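Local structure of purine nucleoside phosphorylase (3KHS) at residues Thr111-Gly116 against Val235-Asn240; Val128-Ile133 against Thr184-Tyr189; Cys190-Pro195 against Val214-Ala219. The protein probably catalyses the phosphate-dependent cleavage of purine nucleosides to free base and ribose 1-phosphate in purine nucleoside salvage. All coordinates share one frame; numbering follows the deposited sequence.

Contact 1: residues Thr111-Gly116 against Val235-Asn240. With PO4 (phosphate ion), chain G.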
ATOM      1  N   THR B 111      22.893  -7.291   2.716  1.00 31.11           N
ATOM      2  CA  THR B 111      23.144  -7.546   1.311  1.00 32.18           C
ATOM      3  C   THR B 111      21.838  -8.069   0.710  1.00 34.76           C
ATOM      4  O   THR B 111      20.972  -8.582   1.441  1.00 36.53           O
ATOM      5  CB  THR B 111      24.221  -8.617   1.107  1.00 32.08           C
ATOM      6  OG1 THR B 111      23.771  -9.861   1.659  1.00 29.14           O
ATOM      7  CG2 THR B 111      25.531  -8.185   1.744  1.00 32.79           C
ATOM      8  N   ASN B 112      21.684  -7.915  -0.605  1.00 32.01           N
ATOM      9  CA  ASN B 112      20.502  -8.426  -1.294  1.00 31.03           C
ATOM     10  C   ASN B 112      20.807  -8.499  -2.773  1.00 34.28           C
ATOM     11  O   ASN B 112      21.823  -7.979  -3.237  1.00 36.88           O
ATOM     12  CB  ASN B 112      19.285  -7.535  -1.060  1.00 29.60           C
ATOM     13  CG  ASN B 112      19.437  -6.138  -1.652  1.00 28.56           C
ATOM     14  OD1 ASN B 112      19.818  -5.978  -2.810  1.00 37.02           O
ATOM     15  ND2 ASN B 112      19.101  -5.121  -0.870  1.00 26.79           N
ATOM     16  N   ALA B 113      19.935  -9.178  -3.501  1.00 32.93           N
ATOM     17  CA  ALA B 113      20.048  -9.307  -4.943  1.00 32.06           C
ATOM     18  C   ALA B 113      18.922  -8.397  -5.428  1.00 35.51           C
ATOM     19  O   ALA B 113      17.808  -8.457  -4.895  1.00 31.63           O
ATOM     20  CB  ALA B 113      19.793 -10.752  -5.369  1.00 28.03           C
ATOM     21  N   ALA B 114      19.212  -7.527  -6.390  1.00 31.67           N
ATOM     22  CA  ALA B 114      18.198  -6.617  -6.893  1.00 32.95           C
ATOM     23  C   ALA B 114      18.267  -6.418  -8.407  1.00 30.73           C
ATOM     24  O   ALA B 114      19.234  -6.808  -9.040  1.00 34.91           O
ATOM     25  CB  ALA B 114      18.320  -5.305  -6.196  1.00 22.50           C
ATOM     26  N   GLY B 115      17.207  -5.838  -8.962  1.00 29.19           N
ATOM     27  CA  GLY B 115      17.149  -5.559 -10.380  1.00 28.10           C
ATOM     28  C   GLY B 115      17.588  -4.129 -10.609  1.00 30.38           C
ATOM     29  O   GLY B 115      17.088  -3.213  -9.944  1.00 31.70           O
ATOM     30  N   GLY B 116      18.543  -3.933 -11.515  1.00 29.43           N
ATOM     31  CA  GLY B 116      19.016  -2.592 -11.785  1.00 32.55           C
ATOM     32  C   GLY B 116      18.121  -1.823 -12.751  1.00 33.85           C
ATOM     33  O   GLY B 116      17.695  -2.361 -13.755  1.00 37.75           O
ATOM     34  N   VAL B 235      24.388  -3.330   0.683  1.00 35.31           N
ATOM     35  CA  VAL B 235      24.975  -3.461  -0.646  1.00 35.65           C
ATOM     36  C   VAL B 235      24.111  -4.408  -1.505  1.00 37.65           C
ATOM     37  O   VAL B 235      23.903  -5.563  -1.137  1.00 35.59           O
ATOM     38  CB  VAL B 235      26.421  -4.052  -0.562  1.00 36.91           C
ATOM     39  CG1 VAL B 235      26.978  -4.306  -1.976  1.00 30.07           C
ATOM     40  CG2 VAL B 235      27.353  -3.092   0.190  1.00 32.82           C
ATOM     41  N   SER B 236      23.623  -3.924  -2.643  1.00 37.95           N
ATOM     42  CA  SER B 236      22.824  -4.756  -3.541  1.00 33.98           C
ATOM     43  C   SER B 236      23.694  -5.341  -4.657  1.00 32.53           C
ATOM     44  O   SER B 236      24.525  -4.659  -5.243  1.00 29.06           O
ATOM     45  CB  SER B 236      21.701  -3.941  -4.223  1.00 29.14           C
ATOM     46  OG  SER B 236      20.679  -3.517  -3.347  1.00 38.33           O
ATOM     47  N   LEU B 237      23.489  -6.616  -4.936  1.00 30.31           N
ATOM     48  CA  LEU B 237      24.177  -7.271  -6.025  1.00 35.59           C
ATOM     49  C   LEU B 237      23.168  -7.077  -7.175  1.00 34.61           C
ATOM     50  O   LEU B 237      22.024  -7.509  -7.078  1.00 28.41           O
ATOM     51  CB  LEU B 237      24.373  -8.743  -5.660  1.00 28.81           C
ATOM     52  CG  LEU B 237      24.867  -9.778  -6.655  1.00 34.21           C
ATOM     53  CD1 LEU B 237      23.662 -10.522  -7.184  1.00 38.32           C
ATOM     54  CD2 LEU B 237      25.683  -9.156  -7.756  1.00 32.98           C
ATOM     55  N   ILE B 238      23.560  -6.374  -8.233  1.00 40.02           N
ATOM     56  CA  ILE B 238      22.637  -6.165  -9.350  1.00 38.15           C
ATOM     57  C   ILE B 238      22.652  -7.449 -10.144  1.00 36.28           C
ATOM     58  O   ILE B 238      23.486  -7.636 -11.007  1.00 37.28           O
ATOM     59  CB  ILE B 238      23.061  -4.982 -10.249  1.00 34.63           C
ATOM     60  CG1 ILE B 238      23.085  -3.697  -9.429  1.00 26.78           C
ATOM     61  CG2 ILE B 238      22.097  -4.827 -11.407  1.00 33.91           C
ATOM     62  CD1 ILE B 238      21.772  -3.306  -8.833  1.00 25.22           C
ATOM     63  N   SER B 239      21.732  -8.352  -9.822  1.00 39.25           N
ATOM     64  CA  SER B 239      21.677  -9.640 -10.498  1.00 36.30           C
ATOM     65  C   SER B 239      21.176  -9.588 -11.951  1.00 37.58           C
ATOM     66  O   SER B 239      21.511 -10.453 -12.749  1.00 36.03           O
ATOM     67  CB  SER B 239      20.833 -10.614  -9.674  1.00 38.20           C
ATOM     68  OG  SER B 239      19.597 -10.041  -9.302  1.00 43.53           O
ATOM     69  N   ASN B 240      20.386  -8.573 -12.287  1.00 35.04           N
ATOM     70  CA  ASN B 240      19.855  -8.417 -13.633  1.00 34.75           C
ATOM     71  C   ASN B 240      19.589  -6.926 -13.799  1.00 32.84           C
ATOM     72  O   ASN B 240      19.568  -6.187 -12.811  1.00 31.37           O
ATOM     73  CB  ASN B 240      18.542  -9.205 -13.808  1.00 40.69           C
ATOM     74  CG  ASN B 240      17.363  -8.554 -13.071  1.00 51.88           C
ATOM     75  OD1 ASN B 240      17.116  -8.807 -11.869  1.00 53.49           O
ATOM     76  ND2 ASN B 240      16.639  -7.687 -13.786  1.00 49.55           N
TER
HETATM   77  P   PO4 G 291      16.849 -10.582  -1.284  1.00 37.50           P
HETATM   78  O1  PO4 G 291      18.315 -10.644  -1.529  1.00 37.10           O
HETATM   79  O2  PO4 G 291      16.548 -11.073   0.098  1.00 35.50           O
HETATM   80  O3  PO4 G 291      16.371  -9.174  -1.405  1.00 36.46           O
HETATM   81  O4  PO4 G 291      16.151 -11.433  -2.285  1.00 39.15           O
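Asn-112 and Ser-236 sit side by side on two parallel strands, and their side chains join on the face they share with Ala-114 and Ile-238. The side chain of Asn-112 starts at CB, which lies 3.3 Å from O1 of the phosphate ion. CG stands between the backbone N and the carbonyl carbon (chi1 65°), and this turn brings the amide toward Ser-236. Asn-112 OD1 takes a hydrogen bond from Ser-236 OG at 2.7 Å, and the hydroxyl is tilted 16° from the plane of the amide. ND2 is held by Thr-218 OG1, so both ends of the amide are bonded and its rotation is fixed. Ser-236 CB also touches Ala-114 CB.

The backbones pair in parallel. Asn-112 is gripped on both sides, through N to Val-235 O and through O to Leu-237 N. The second of these bonds is short (2.7 Å from Asn-112 O to Leu-237 N) and nearly straight at 173°. Ala-114 N then binds Leu-237 O. After Ala-114 N the pairing turns irregular. Ala-114 O meets Ser-239 N in a weak bond and also accepts from Ser-239 OG, which sits above the carbonyl plane. Gly-116 N bonds to Asn-240 O at 2.8 Å, and Gly-116 is bonded onward to Ile-242. Ile-238 CG2 packs 3.7 Å from Gly-116 N.

Ala-113 N donates to O1 of the phosphate, which Ser-30, Arg-81, His-83 and Ser-217 also bind. The face with Thr-111, Val-235 and Leu-237 lies under helix 257-279, through Met-268 and Ala-264. The face with Asn-112, Ala-114 and Ser-236 meets Tyr-189 of strand 184-191.

Contact 2: residues Val128-Ile133 against Thr184-Tyr189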
ATOM      1  N   VAL B 128      25.996   0.132  -3.670  1.00 35.88           N
ATOM      2  CA  VAL B 128      26.034   0.479  -2.270  1.00 33.15           C
ATOM      3  C   VAL B 128      24.811   1.375  -2.105  1.00 38.13           C
ATOM      4  O   VAL B 128      24.596   2.282  -2.921  1.00 39.31           O
ATOM      5  CB  VAL B 128      27.342   1.248  -1.960  1.00 37.11           C
ATOM      6  CG1 VAL B 128      27.214   1.999  -0.669  1.00 24.70           C
ATOM      7  CG2 VAL B 128      28.508   0.272  -1.904  1.00 30.12           C
ATOM      8  N   VAL B 129      24.019   1.137  -1.061  1.00 34.24           N
ATOM      9  CA  VAL B 129      22.796   1.908  -0.868  1.00 30.14           C
ATOM     10  C   VAL B 129      22.950   3.207  -0.113  1.00 34.54           C
ATOM     11  O   VAL B 129      23.402   3.223   1.027  1.00 35.34           O
ATOM     12  CB  VAL B 129      21.694   1.052  -0.171  1.00 25.55           C
ATOM     13  CG1 VAL B 129      20.408   1.842  -0.074  1.00 20.67           C
ATOM     14  CG2 VAL B 129      21.472  -0.217  -0.951  1.00 14.65           C
ATOM     15  N   ARG B 130      22.549   4.302  -0.748  1.00 35.01           N
ATOM     16  CA  ARG B 130      22.666   5.604  -0.117  1.00 38.85           C
ATOM     17  C   ARG B 130      21.337   6.057   0.443  1.00 38.12           C
ATOM     18  O   ARG B 130      21.278   6.910   1.314  1.00 39.22           O
ATOM     19  CB  ARG B 130      23.188   6.655  -1.114  1.00 40.35           C
ATOM     20  CG  ARG B 130      22.131   7.201  -2.055  1.00 44.47           C
ATOM     21  CD  ARG B 130      22.615   8.406  -2.891  1.00 44.92           C
ATOM     22  NE  ARG B 130      21.508   9.352  -3.076  1.00 46.28           N
ATOM     23  CZ  ARG B 130      20.861   9.531  -4.219  1.00 42.33           C
ATOM     24  NH1 ARG B 130      21.213   8.846  -5.296  1.00 46.44           N
ATOM     25  NH2 ARG B 130      19.836  10.366  -4.278  1.00 48.65           N
ATOM     26  N   ASP B 131      20.256   5.484  -0.061  1.00 40.47           N
ATOM     27  CA  ASP B 131      18.930   5.861   0.411  1.00 37.01           C
ATOM     28  C   ASP B 131      17.915   4.857  -0.118  1.00 35.82           C
ATOM     29  O   ASP B 131      18.243   4.061  -0.992  1.00 37.76           O
ATOM     30  CB  ASP B 131      18.585   7.269  -0.083  1.00 32.31           C
ATOM     31  CG  ASP B 131      17.489   7.907   0.733  1.00 31.43           C
ATOM     32  OD1 ASP B 131      17.272   7.399   1.836  1.00 35.60           O
ATOM     33  OD2 ASP B 131      16.861   8.908   0.324  1.00 32.18           O
ATOM     34  N   HIS B 132      16.693   4.863   0.415  1.00 34.57           N
ATOM     35  CA  HIS B 132      15.686   3.929  -0.104  1.00 32.18           C
ATOM     36  C   HIS B 132      14.320   4.563  -0.256  1.00 32.40           C
ATOM     37  O   HIS B 132      14.074   5.679   0.203  1.00 33.79           O
ATOM     38  CB  HIS B 132      15.568   2.638   0.759  1.00 25.94           C
ATOM     39  CG  HIS B 132      14.852   2.819   2.072  1.00 27.52           C
ATOM     40  ND1 HIS B 132      15.288   2.224   3.243  1.00 22.46           N
ATOM     41  CD2 HIS B 132      13.761   3.555   2.410  1.00 22.51           C
ATOM     42  CE1 HIS B 132      14.509   2.597   4.244  1.00 17.76           C
ATOM     43  NE2 HIS B 132      13.573   3.404   3.765  1.00 28.47           N
ATOM     44  N   ILE B 133      13.453   3.836  -0.948  1.00 31.37           N
ATOM     45  CA  ILE B 133      12.066   4.224  -1.169  1.00 28.55           C
ATOM     46  C   ILE B 133      11.302   2.961  -0.786  1.00 29.72           C
ATOM     47  O   ILE B 133      11.339   1.957  -1.512  1.00 29.25           O
ATOM     48  CB  ILE B 133      11.760   4.533  -2.637  1.00 27.57           C
ATOM     49  CG1 ILE B 133      12.541   5.756  -3.100  1.00 28.27           C
ATOM     50  CG2 ILE B 133      10.277   4.808  -2.800  1.00 30.82           C
ATOM     51  CD1 ILE B 133      12.522   5.918  -4.615  1.00 36.63           C
ATOM     52  N   THR B 184      31.098  -0.931  -9.103  1.00 31.79           N
ATOM     53  CA  THR B 184      30.444  -0.595  -7.851  1.00 29.33           C
ATOM     54  C   THR B 184      29.868   0.792  -7.945  1.00 31.72           C
ATOM     55  O   THR B 184      30.561   1.741  -8.280  1.00 35.36           O
ATOM     56  CB  THR B 184      31.433  -0.665  -6.659  1.00 31.07           C
ATOM     57  OG1 THR B 184      32.041  -1.957  -6.617  1.00 24.46           O
ATOM     58  CG2 THR B 184      30.712  -0.452  -5.364  1.00 29.48           C
ATOM     59  N   HIS B 185      28.594   0.910  -7.622  1.00 35.20           N
ATOM     60  CA  HIS B 185      27.908   2.188  -7.683  1.00 34.07           C
ATOM     61  C   HIS B 185      27.353   2.545  -6.310  1.00 35.30           C
ATOM     62  O   HIS B 185      27.507   1.787  -5.343  1.00 34.94           O
ATOM     63  CB  HIS B 185      26.754   2.069  -8.682  1.00 39.27           C
ATOM     64  CG  HIS B 185      27.108   1.321  -9.936  1.00 36.44           C
ATOM     65  ND1 HIS B 185      27.685   1.929 -11.030  1.00 40.41           N
ATOM     66  CD2 HIS B 185      26.969   0.015 -10.265  1.00 41.70           C
ATOM     67  CE1 HIS B 185      27.882   1.030 -11.981  1.00 38.26           C
ATOM     68  NE2 HIS B 185      27.458  -0.139 -11.544  1.00 45.00           N
ATOM     69  N   GLU B 186      26.722   3.709  -6.238  1.00 31.73           N
ATOM     70  CA  GLU B 186      26.089   4.182  -5.027  1.00 38.81           C
ATOM     71  C   GLU B 186      24.764   4.760  -5.488  1.00 36.66           C
ATOM     72  O   GLU B 186      24.752   5.687  -6.273  1.00 37.43           O
ATOM     73  CB  GLU B 186      26.918   5.255  -4.335  1.00 38.81           C
ATOM     74  CG  GLU B 186      26.242   5.785  -3.101  1.00 43.63           C
ATOM     75  CD  GLU B 186      27.181   6.547  -2.207  1.00 54.29           C
ATOM     76  OE1 GLU B 186      27.998   7.313  -2.746  1.00 59.88           O
ATOM     77  OE2 GLU B 186      27.097   6.390  -0.971  1.00 51.99           O
ATOM     78  N   GLY B 187      23.654   4.197  -5.011  1.00 36.91           N
ATOM     79  CA  GLY B 187      22.360   4.674  -5.440  1.00 35.37           C
ATOM     80  C   GLY B 187      21.174   4.417  -4.526  1.00 39.76           C
ATOM     81  O   GLY B 187      21.307   3.987  -3.363  1.00 35.65           O
ATOM     82  N   VAL B 188      19.994   4.684  -5.081  1.00 34.33           N
ATOM     83  CA  VAL B 188      18.747   4.556  -4.354  1.00 32.43           C
ATOM     84  C   VAL B 188      18.059   3.205  -4.521  1.00 31.12           C
ATOM     85  O   VAL B 188      17.803   2.777  -5.651  1.00 30.05           O
ATOM     86  CB  VAL B 188      17.792   5.688  -4.788  1.00 27.81           C
ATOM     87  CG1 VAL B 188      16.525   5.653  -3.952  1.00 26.88           C
ATOM     88  CG2 VAL B 188      18.486   7.020  -4.652  1.00 23.13           C
ATOM     89  N   TYR B 189      17.759   2.538  -3.401  1.00 30.68           N
ATOM     90  CA  TYR B 189      17.086   1.213  -3.445  1.00 29.67           C
ATOM     91  C   TYR B 189      15.588   1.353  -3.260  1.00 26.33           C
ATOM     92  O   TYR B 189      15.138   1.925  -2.283  1.00 33.29           O
ATOM     93  CB  TYR B 189      17.623   0.268  -2.355  1.00 19.18           C
ATOM     94  CG  TYR B 189      16.990  -1.107  -2.345  1.00 22.62           C
ATOM     95  CD1 TYR B 189      17.670  -2.227  -2.836  1.00 21.56           C
ATOM     96  CD2 TYR B 189      15.731  -1.301  -1.772  1.00 19.70           C
ATOM     97  CE1 TYR B 189      17.102  -3.536  -2.738  1.00 21.00           C
ATOM     98  CE2 TYR B 189      15.172  -2.572  -1.673  1.00 16.06           C
ATOM     99  CZ  TYR B 189      15.858  -3.676  -2.145  1.00 20.60           C
ATOM    100  OH  TYR B 189      15.278  -4.909  -1.925  1.00 31.95           O
TER
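Arg-130 and Val-188 make the closest contact between two side chains across these segments. Val-188 CG2 lies over one face of the Arg-130 guanidinium, 3.2 Å above its plane and displaced from its centre. The nearest atom of the group is Arg-130 NH1, 3.3 Å from Val-188 CG2. Arg-130 CG sits between the backbone N and the carbonyl carbon (chi1 80°) and touches Gly-187 O, while Arg-130 CB rests on Glu-186 CG at 3.7 Å. The carboxylate of Glu-186 turns to Arg-168 of helix 165-178, with which it forms a salt bridge. The other branch of Val-188, CG1, meets Ile-133 CD1. Val-129 CG1 packs against Tyr-189 CB at 3.9 Å.

Parallel backbone pairing sets these positions. Val-128 bonds through N to His-185 O and through O to Gly-187 N. Arg-130 N then reaches Gly-187 O at 2.9 Å, in a nearly straight bond (175°). Here the register slips by one residue, and pairing resumes with Tyr-189 N to Asp-131 O and Ile-133 N to Tyr-189 O.

Further out, the ring of Tyr-189 leads away from the 128-133 segment, and its OH bonds to Ser-217 N. His-132 ND1 bonds to Tyr-163 OH. Asp-131 OD2 accepts from Ala-201 N of the second subunit, where Ala-201 also packs on Val-188.

The slip is a beta bulge at Arg-130, where the chain turns a corner. It lets one long strand, 184-191, pair with both 126-129 and 131-134, as fits the curled mixed sheet of the PNP/MTAP phosphorylase fold.

Contact 3: residues Cys190-Pro195 against Val214-Ala219. With PO4 (phosphate ion), chain G.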
ATOM      1  N   CYS B 190      14.811   0.864  -4.209  1.00 29.27           N
ATOM      2  CA  CYS B 190      13.355   0.944  -4.071  1.00 35.52           C
ATOM      3  C   CYS B 190      12.818  -0.414  -3.643  1.00 33.10           C
ATOM      4  O   CYS B 190      13.033  -1.420  -4.325  1.00 31.71           O
ATOM      5  CB  CYS B 190      12.666   1.372  -5.383  1.00 38.13           C
ATOM      6  SG  CYS B 190      10.824   1.345  -5.331  1.00 33.21           S
ATOM      7  N   CYS B 191      12.128  -0.426  -2.510  1.00 28.78           N
ATOM      8  CA  CYS B 191      11.566  -1.653  -1.980  1.00 32.14           C
ATOM      9  C   CYS B 191      10.079  -1.799  -2.304  1.00 30.65           C
ATOM     10  O   CYS B 191       9.284  -0.890  -2.033  1.00 29.47           O
ATOM     11  CB  CYS B 191      11.749  -1.692  -0.451  1.00 29.08           C
ATOM     12  SG  CYS B 191      11.111  -3.225   0.281  1.00 29.35           S
ATOM     13  N   VAL B 192       9.709  -2.939  -2.868  1.00 25.86           N
ATOM     14  CA  VAL B 192       8.299  -3.224  -3.195  1.00 26.27           C
ATOM     15  C   VAL B 192       7.909  -4.522  -2.512  1.00 29.12           C
ATOM     16  O   VAL B 192       8.779  -5.296  -2.083  1.00 24.88           O
ATOM     17  CB  VAL B 192       8.070  -3.407  -4.707  1.00 28.97           C
ATOM     18  CG1 VAL B 192       8.327  -2.087  -5.414  1.00 26.13           C
ATOM     19  CG2 VAL B 192       8.981  -4.532  -5.247  1.00 20.00           C
ATOM     20  N   ASN B 193       6.609  -4.780  -2.434  1.00 30.03           N
ATOM     21  CA  ASN B 193       6.143  -5.983  -1.781  1.00 26.94           C
ATOM     22  C   ASN B 193       6.555  -7.299  -2.424  1.00 24.61           C
ATOM     23  O   ASN B 193       7.014  -8.217  -1.745  1.00 26.16           O
ATOM     24  CB  ASN B 193       4.625  -5.973  -1.652  1.00 35.80           C
ATOM     25  CG  ASN B 193       4.146  -6.923  -0.572  1.00 42.14           C
ATOM     26  OD1 ASN B 193       3.988  -6.527   0.581  1.00 47.39           O
ATOM     27  ND2 ASN B 193       3.965  -8.197  -0.926  1.00 38.08           N
ATOM     28  N   GLY B 194       6.408  -7.390  -3.742  1.00 23.36           N
ATOM     29  CA  GLY B 194       6.699  -8.644  -4.414  1.00 24.12           C
ATOM     30  C   GLY B 194       5.464  -9.557  -4.201  1.00 23.86           C
ATOM     31  O   GLY B 194       4.441  -9.115  -3.637  1.00 19.77           O
ATOM     32  N   PRO B 195       5.539 -10.834  -4.577  1.00 16.66           N
ATOM     33  CA  PRO B 195       6.692 -11.494  -5.189  1.00 25.14           C
ATOM     34  C   PRO B 195       6.705 -11.367  -6.712  1.00 27.80           C
ATOM     35  O   PRO B 195       7.656 -11.768  -7.355  1.00 29.94           O
ATOM     36  CB  PRO B 195       6.545 -12.951  -4.727  1.00 21.59           C
ATOM     37  CG  PRO B 195       5.082 -13.143  -4.676  1.00 20.43           C
ATOM     38  CD  PRO B 195       4.578 -11.830  -4.058  1.00 25.50           C
ATOM     39  N   VAL B 214      15.641  -2.086  -7.764  1.00 31.60           N
ATOM     40  CA  VAL B 214      14.410  -2.498  -7.082  1.00 27.08           C
ATOM     41  C   VAL B 214      14.518  -3.915  -6.547  1.00 28.97           C
ATOM     42  O   VAL B 214      15.016  -4.818  -7.222  1.00 23.60           O
ATOM     43  CB  VAL B 214      13.189  -2.407  -8.027  1.00 30.17           C
ATOM     44  CG1 VAL B 214      13.395  -3.281  -9.249  1.00 19.07           C
ATOM     45  CG2 VAL B 214      11.926  -2.816  -7.301  1.00 29.24           C
ATOM     46  N   GLY B 215      14.074  -4.092  -5.308  1.00 30.04           N
ATOM     47  CA  GLY B 215      14.104  -5.402  -4.685  1.00 30.62           C
ATOM     48  C   GLY B 215      12.945  -5.561  -3.698  1.00 29.17           C
ATOM     49  O   GLY B 215      12.172  -4.637  -3.494  1.00 30.05           O
ATOM     50  N   MET B 216      12.827  -6.709  -3.048  1.00 28.62           N
ATOM     51  CA  MET B 216      11.704  -6.899  -2.150  1.00 33.35           C
ATOM     52  C   MET B 216      12.076  -7.059  -0.673  1.00 32.32           C
ATOM     53  O   MET B 216      11.374  -7.761   0.080  1.00 25.56           O
ATOM     54  CB  MET B 216      10.879  -8.095  -2.635  1.00 35.40           C
ATOM     55  CG  MET B 216      10.449  -7.998  -4.122  1.00 32.02           C
ATOM     56  SD  MET B 216      10.067  -9.621  -4.820  1.00 30.87           S
ATOM     57  CE  MET B 216       9.744  -9.222  -6.540  1.00 32.53           C
ATOM     58  N   SER B 217      13.146  -6.376  -0.252  1.00 30.62           N
ATOM     59  CA  SER B 217      13.598  -6.473   1.138  1.00 35.73           C
ATOM     60  C   SER B 217      14.421  -5.294   1.586  1.00 36.16           C
ATOM     61  O   SER B 217      14.295  -4.191   1.067  1.00 42.70           O
ATOM     62  CB  SER B 217      14.464  -7.711   1.331  1.00 34.01           C
ATOM     63  OG  SER B 217      15.707  -7.545   0.678  1.00 35.55           O
ATOM     64  N   THR B 218      15.254  -5.545   2.596  1.00 36.63           N
ATOM     65  CA  THR B 218      16.189  -4.547   3.129  1.00 26.78           C
ATOM     66  C   THR B 218      15.667  -3.265   3.756  1.00 30.30           C
ATOM     67  O   THR B 218      16.040  -2.935   4.866  1.00 35.40           O
ATOM     68  CB  THR B 218      17.184  -4.162   2.022  1.00 32.34           C
ATOM     69  OG1 THR B 218      17.900  -5.339   1.626  1.00 26.08           O
ATOM     70  CG2 THR B 218      18.176  -3.076   2.492  1.00 27.24           C
ATOM     71  N   ALA B 219      14.818  -2.531   3.042  1.00 32.06           N
ATOM     72  CA  ALA B 219      14.309  -1.260   3.551  1.00 28.42           C
ATOM     73  C   ALA B 219      13.599  -1.352   4.893  1.00 33.05           C
ATOM     74  O   ALA B 219      13.873  -0.549   5.784  1.00 36.30           O
ATOM     75  CB  ALA B 219      13.368  -0.600   2.514  1.00 26.70           C
TER
HETATM   76  P   PO4 G 291      16.849 -10.582  -1.284  1.00 37.50           P
HETATM   77  O1  PO4 G 291      18.315 -10.644  -1.529  1.00 37.10           O
HETATM   78  O2  PO4 G 291      16.548 -11.073   0.098  1.00 35.50           O
HETATM   79  O3  PO4 G 291      16.371  -9.174  -1.405  1.00 36.46           O
HETATM   80  O4  PO4 G 291      16.151 -11.433  -2.285  1.00 39.15           O
HETATM   81  O   HOH W   1       8.714  -8.668   0.314  1.00 29.06           O
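Met-216 stretches along the 192-195 backbone, its chain extended beyond CG. CG lies anti to the carbonyl carbon (chi1 -53°), which starts the chain past Val-192 O. Met-216 CG meets Val-192 CG2 at 3.9 Å, with the two side chains crossing at a slant. Met-216 SD rests 3.5 Å from Gly-194 CA, where a CB would run into the sulfur. Met-216 CE ends beside Pro-195 O at 3.4 Å. The peptide bond before Pro-195 is cis.

Val-192 CG2 also meets Val-214 CG2, at 4.0 Å. Cys-191 points to the opposite face from Cys-190 and Val-214. Cys-191 CB packs on Ala-219 CB at 3.6 Å, at the start of helix 219-227.

Two backbone bonds align the strands in parallel, Gly-215 N to Cys-190 O and Val-192 N to Gly-215 O. Where they part, one water donates to both Asn-193 O and Met-216 O and bridges the chains. Asn-193 ND2 bonds to Gly-194 O within its own loop.

Phe-156 of the third subunit packs on Met-216. The side chain of Ser-217 leaves the backbone pointing away from 190-195, and Ser-217 OG donates to O3 of the phosphate at 2.7 Å. Apolar contacts and backbone bonds join 214-219 to 190-195, while the Ser-217 hydroxyl binds the phosphate ion, which may mark the phosphate site expected of a phosphorylase.

In the fold
From the N terminus, strand 107-116 comes first and pairs with strand 231-241 more than a hundred residues later, so contact 1 closes the longest loop. Contacts 2 and 3 are both nested inside it. They follow in series: contact 2 closes when strand 184-191 returns to 128-133, and contact 3 opens further along that same strand. Contact 3 closes the beta-alpha-beta unit of strand 184-191, helix 200-208 and strand 213-215. All three belong to one mixed sheet. Strand 213-215 runs antiparallel to 107-116, with Gly-115 O facing Val-214 N, and strand 126-129 runs antiparallel to 231-241. Contacts 1 and 3 share the phosphate ion.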